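Local coordinates for acetolactate synthase isozyme 1 large subunit (Escherichia coli, PDB 6LPI), which binds thiamine diphosphate, a magnesium ion and flavin-adenine dinucleotide as the large subunit of a thiamine-diphosphate-dependent enzyme, at residues L91-I103 and L411-L423. Residues are numbered along the deposited sequence; the frame is centred on the assembly and turned at random.
Sequences LVTAIADARLDSI and LTSGGLGTMGFGL. With TPP (thiamine diphosphate), chain J.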
loop_
_atom_site.group_PDB
_atom_site.type_symbol
_atom_site.label_atom_id
_atom_site.label_comp_id
_atom_site.label_asym_id
_atom_site.label_seq_id
_atom_site.Cartn_x
_atom_site.Cartn_y
_atom_site.Cartn_z
ATOM N N LEU B 91 8.113 13.299 6.606
ATOM C CA LEU B 91 7.458 11.993 6.658
ATOM C C LEU B 91 6.333 11.833 5.638
ATOM O O LEU B 91 5.952 10.692 5.322
ATOM C CB LEU B 91 6.902 11.763 8.063
ATOM C CG LEU B 91 7.934 11.227 9.040
ATOM C CD1 LEU B 91 7.403 11.331 10.432
ATOM C CD2 LEU B 91 8.198 9.785 8.693
ATOM N N VAL B 92 5.807 12.944 5.114
ATOM C CA VAL B 92 4.543 12.941 4.365
ATOM C C VAL B 92 4.521 11.894 3.248
ATOM O O VAL B 92 3.590 11.090 3.155
ATOM C CB VAL B 92 4.261 14.348 3.819
ATOM C CG1 VAL B 92 3.091 14.323 2.856
ATOM C CG2 VAL B 92 3.999 15.303 4.975
ATOM N N THR B 93 5.508 11.920 2.346
ATOM C CA THR B 93 5.456 11.005 1.206
ATOM C C THR B 93 5.411 9.551 1.671
ATOM O O THR B 93 4.616 8.755 1.163
ATOM C CB THR B 93 6.648 11.234 0.282
ATOM O OG1 THR B 93 6.622 12.580 -0.192
ATOM C CG2 THR B 93 6.561 10.331 -0.919
ATOM N N ALA B 94 6.237 9.199 2.662
ATOM C CA ALA B 94 6.266 7.830 3.172
ATOM C C ALA B 94 4.923 7.426 3.751
ATOM O O ALA B 94 4.459 6.294 3.537
ATOM C CB ALA B 94 7.320 7.712 4.258
ATOM N N ILE B 95 4.292 8.337 4.510
ATOM C CA ILE B 95 2.980 8.049 5.090
ATOM C C ILE B 95 1.898 7.934 4.004
ATOM O O ILE B 95 1.160 6.956 3.986
ATOM C CB ILE B 95 2.667 9.071 6.221
ATOM C CG1 ILE B 95 3.168 8.589 7.574
ATOM C CG2 ILE B 95 1.185 9.276 6.381
ATOM C CD1 ILE B 95 4.613 8.330 7.732
ATOM N N ALA B 96 1.832 8.861 3.053
ATOM C CA ALA B 96 0.837 8.776 1.981
ATOM C C ALA B 96 1.011 7.502 1.148
ATOM O O ALA B 96 0.028 6.829 0.788
ATOM C CB ALA B 96 0.920 10.013 1.084
ATOM N N ASP B 97 2.257 7.157 0.834
ATOM C CA ASP B 97 2.510 5.887 0.183
ATOM C C ASP B 97 1.973 4.751 1.034
ATOM O O ASP B 97 1.376 3.808 0.509
ATOM C CB ASP B 97 4.000 5.697 -0.083
ATOM C CG ASP B 97 4.289 4.426 -0.870
ATOM O OD1 ASP B 97 4.134 4.449 -2.115
ATOM O OD2 ASP B 97 4.643 3.397 -0.243
ATOM N N ALA B 98 2.178 4.811 2.354
ATOM C CA ALA B 98 1.619 3.764 3.209
ATOM C C ALA B 98 0.101 3.707 3.094
ATOM O O ALA B 98 -0.486 2.618 3.075
ATOM C CB ALA B 98 2.030 3.979 4.664
ATOM N N ARG B 99 -0.547 4.873 3.005
ATOM C CA ARG B 99 -2.005 4.929 2.920
ATOM C C ARG B 99 -2.536 4.274 1.644
ATOM O O ARG B 99 -3.398 3.387 1.708
ATOM C CB ARG B 99 -2.477 6.379 2.997
ATOM C CG ARG B 99 -3.972 6.533 2.818
ATOM C CD ARG B 99 -4.697 5.962 3.988
ATOM N NE ARG B 99 -6.023 6.550 4.077
ATOM C CZ ARG B 99 -7.051 5.981 4.690
ATOM N NH1 ARG B 99 -6.902 4.804 5.283
ATOM N NH2 ARG B 99 -8.223 6.590 4.707
ATOM N N LEU B 100 -2.019 4.661 0.474
ATOM C CA LEU B 100 -2.686 4.140 -0.710
ATOM C C LEU B 100 -2.401 2.659 -0.970
ATOM O O LEU B 100 -3.208 2.005 -1.651
ATOM C CB LEU B 100 -2.296 4.919 -1.962
ATOM C CG LEU B 100 -2.307 6.442 -2.018
ATOM C CD1 LEU B 100 -2.010 6.869 -3.450
ATOM C CD2 LEU B 100 -3.544 7.056 -1.522
ATOM N N ASP B 101 -1.334 2.095 -0.402
ATOM C CA ASP B 101 -1.046 0.671 -0.581
ATOM C C ASP B 101 -1.512 -0.173 0.601
ATOM O O ASP B 101 -1.411 -1.407 0.542
ATOM C CB ASP B 101 0.453 0.449 -0.823
ATOM C CG ASP B 101 0.880 0.785 -2.252
ATOM O OD1 ASP B 101 1.926 1.460 -2.451
ATOM O OD2 ASP B 101 0.129 0.441 -3.176
ATOM N N SER B 102 -2.098 0.465 1.626
ATOM C CA SER B 102 -2.726 -0.180 2.777
ATOM C C SER B 102 -1.758 -0.961 3.654
ATOM O O SER B 102 -1.913 -2.172 3.831
ATOM C CB SER B 102 -3.866 -1.098 2.322
ATOM O OG SER B 102 -4.816 -0.422 1.496
ATOM N N ILE B 103 -0.774 -0.265 4.217
ATOM C CA ILE B 103 0.287 -0.838 5.047
ATOM C C ILE B 103 0.186 -0.351 6.487
ATOM O O ILE B 103 -0.080 0.840 6.720
ATOM C CB ILE B 103 1.674 -0.520 4.467
ATOM C CG1 ILE B 103 1.746 -0.993 3.023
ATOM C CG2 ILE B 103 2.780 -1.134 5.291
ATOM C CD1 ILE B 103 2.112 0.097 2.122
ATOM N N LEU B 411 8.010 -6.474 -2.875
ATOM C CA LEU B 411 7.791 -5.179 -2.237
ATOM C C LEU B 411 7.892 -4.097 -3.302
ATOM O O LEU B 411 8.994 -3.751 -3.742
ATOM C CB LEU B 411 8.825 -4.899 -1.141
ATOM C CG LEU B 411 8.639 -5.300 0.329
ATOM C CD1 LEU B 411 8.319 -6.760 0.488
ATOM C CD2 LEU B 411 9.865 -4.939 1.152
ATOM N N THR B 412 6.769 -3.505 -3.664
ATOM C CA THR B 412 6.774 -2.397 -4.605
ATOM C C THR B 412 5.755 -1.357 -4.162
ATOM O O THR B 412 4.818 -1.653 -3.423
ATOM C CB THR B 412 6.465 -2.863 -6.031
ATOM O OG1 THR B 412 6.881 -1.859 -6.968
ATOM C CG2 THR B 412 5.000 -3.125 -6.199
ATOM N N SER B 413 5.987 -0.116 -4.569
ATOM C CA SER B 413 5.070 0.981 -4.295
ATOM C C SER B 413 4.115 1.101 -5.485
ATOM O O SER B 413 4.528 1.510 -6.572
ATOM C CB SER B 413 5.862 2.261 -4.056
ATOM O OG SER B 413 5.037 3.403 -4.046
ATOM N N GLY B 414 2.850 0.704 -5.291
ATOM C CA GLY B 414 1.854 0.663 -6.361
ATOM C C GLY B 414 0.798 1.760 -6.427
ATOM O O GLY B 414 0.473 2.271 -7.509
ATOM N N GLY B 415 0.172 2.033 -5.287
ATOM C CA GLY B 415 -0.856 3.035 -5.175
ATOM C C GLY B 415 -0.322 4.417 -5.440
ATOM O O GLY B 415 -0.753 5.109 -6.359
ATOM N N LEU B 416 0.630 4.838 -4.629
ATOM C CA LEU B 416 1.209 6.154 -4.827
ATOM C C LEU B 416 2.270 6.136 -5.903
ATOM O O LEU B 416 2.461 7.142 -6.592
ATOM C CB LEU B 416 1.795 6.661 -3.511
ATOM C CG LEU B 416 2.332 8.076 -3.598
ATOM C CD1 LEU B 416 1.166 8.953 -4.001
ATOM C CD2 LEU B 416 2.971 8.507 -2.254
ATOM N N GLY B 417 2.954 5.003 -6.065
ATOM C CA GLY B 417 3.970 4.853 -7.084
ATOM C C GLY B 417 5.095 5.821 -6.818
ATOM O O GLY B 417 5.408 6.648 -7.672
ATOM N N THR B 418 5.721 5.722 -5.654
ATOM C CA THR B 418 6.707 6.698 -5.198
ATOM C C THR B 418 8.084 6.326 -5.740
ATOM O O THR B 418 8.598 5.242 -5.435
ATOM C CB THR B 418 6.765 6.709 -3.666
ATOM O OG1 THR B 418 5.444 6.659 -3.114
ATOM C CG2 THR B 418 7.516 7.900 -3.139
ATOM N N MET B 419 8.696 7.216 -6.516
ATOM C CA MET B 419 10.121 7.047 -6.750
ATOM C C MET B 419 10.848 7.183 -5.432
ATOM O O MET B 419 10.459 7.980 -4.566
ATOM C CB MET B 419 10.673 8.046 -7.769
ATOM C CG MET B 419 10.007 7.924 -9.152
ATOM S SD MET B 419 10.574 9.171 -10.328
ATOM C CE MET B 419 12.346 9.019 -9.994
ATOM N N GLY B 420 11.861 6.335 -5.249
ATOM C CA GLY B 420 12.638 6.350 -4.031
ATOM C C GLY B 420 12.204 5.337 -3.001
ATOM O O GLY B 420 12.848 5.229 -1.954
ATOM N N PHE B 421 11.132 4.593 -3.268
ATOM C CA PHE B 421 10.644 3.593 -2.322
ATOM C C PHE B 421 11.643 2.440 -2.137
ATOM O O PHE B 421 11.892 1.982 -1.005
ATOM C CB PHE B 421 9.288 3.086 -2.815
ATOM C CG PHE B 421 8.848 1.793 -2.192
ATOM C CD1 PHE B 421 8.055 1.794 -1.051
ATOM C CD2 PHE B 421 9.227 0.580 -2.732
ATOM C CE1 PHE B 421 7.649 0.607 -0.472
ATOM C CE2 PHE B 421 8.816 -0.605 -2.166
ATOM C CZ PHE B 421 8.023 -0.597 -1.040
ATOM N N GLY B 422 12.244 1.983 -3.233
ATOM C CA GLY B 422 13.039 0.771 -3.280
ATOM C C GLY B 422 14.174 0.626 -2.284
ATOM O O GLY B 422 14.216 -0.347 -1.532
ATOM N N LEU B 423 15.119 1.555 -2.248
ATOM C CA LEU B 423 16.277 1.292 -1.397
ATOM C C LEU B 423 15.898 1.298 0.084
ATOM O O LEU B 423 16.263 0.340 0.797
ATOM C CB LEU B 423 17.409 2.263 -1.749
ATOM C CG LEU B 423 18.551 2.561 -0.784
ATOM C CD1 LEU B 423 19.315 1.293 -0.440
ATOM C CD2 LEU B 423 19.475 3.590 -1.421
HETATM N "N1'" TPP J . 8.346 12.219 -9.087
HETATM C "C2'" TPP J . 8.199 11.267 -8.094
HETATM C CM2 TPP J . 8.679 11.518 -6.695
HETATM N "N3'" TPP J . 7.599 10.062 -8.361
HETATM C "C4'" TPP J . 7.111 9.788 -9.607
HETATM N "N4'" TPP J . 6.528 8.603 -9.787
HETATM C "C5'" TPP J . 7.253 10.740 -10.621
HETATM C "C6'" TPP J . 7.877 11.953 -10.346
HETATM C "C7'" TPP J . 6.764 10.456 -12.026
HETATM N N3 TPP J . 7.559 9.385 -12.566
HETATM C C2 TPP J . 7.159 8.070 -12.535
HETATM S S1 TPP J . 8.204 7.048 -13.173
HETATM C C5 TPP J . 9.223 8.251 -13.527
HETATM C C4 TPP J . 8.780 9.492 -13.141
HETATM C CM4 TPP J . 9.574 10.731 -13.378
HETATM C C6 TPP J . 10.526 7.911 -14.210
HETATM C C7 TPP J . 11.295 6.820 -13.467
HETATM O O7 TPP J . 12.672 7.109 -13.570
HETATM P PA TPP J . 13.794 5.969 -13.352
HETATM O O1A TPP J . 14.189 5.855 -11.905
HETATM O O2A TPP J . 14.956 6.375 -14.240
HETATM O O3A TPP J . 13.147 4.557 -13.778
HETATM P PB TPP J . 13.181 3.970 -15.300
HETATM O O1B TPP J . 13.207 2.442 -15.241
HETATM O O2B TPP J . 11.994 4.413 -16.119
HETATM O O3B TPP J . 14.390 4.528 -16.022
#
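D97 meets S413 and T418 through its carboxylate and illustrates how one helix residue can hold a cofactor-binding loop. D97 CB lies 3.7 Å from L416 CD2. With CG anti to the backbone N (chi1 -175°), D97 OD1 accepts hydrogen bonds from both hydroxyls: T418 OG1 comes from above the carboxylate plane at 2.8 Å, while S413 OG is modelled so close that its exact distance is doubtful. S413 OG in turn accepts an almost straight bond from T418 N (2.9 Å, 176°), which ties the two ends of the G414-G417 bend together. D97 OD2 lies 3.9 Å from F421 CD1; it forms a hydrogen bond with Q68 and a salt bridge with R72, which also bridges to D101 OD1. The contact joins two similar domains of the thiamine-diphosphate enzyme fold: helix 86-101 of the N-terminal one and, in the C-terminal one, the loop between strand 410-411 and helix 422-432. A turn further along the helix, D101 grips the loop's backbone, each oxygen met on its syn side, somewhat out of the carboxylate plane: G414 N reaches D101 OD1 at 3.1 Å and G415 N reaches OD2. L100 CD1 packs on L416 CB at 3.8 Å. The same loop reaches both cofactors: G417 O accepts a hydrogen bond from thiamine diphosphate N4' (3.1 Å), and G414 O is hydrogen-bonded to flavin-adenine dinucleotide.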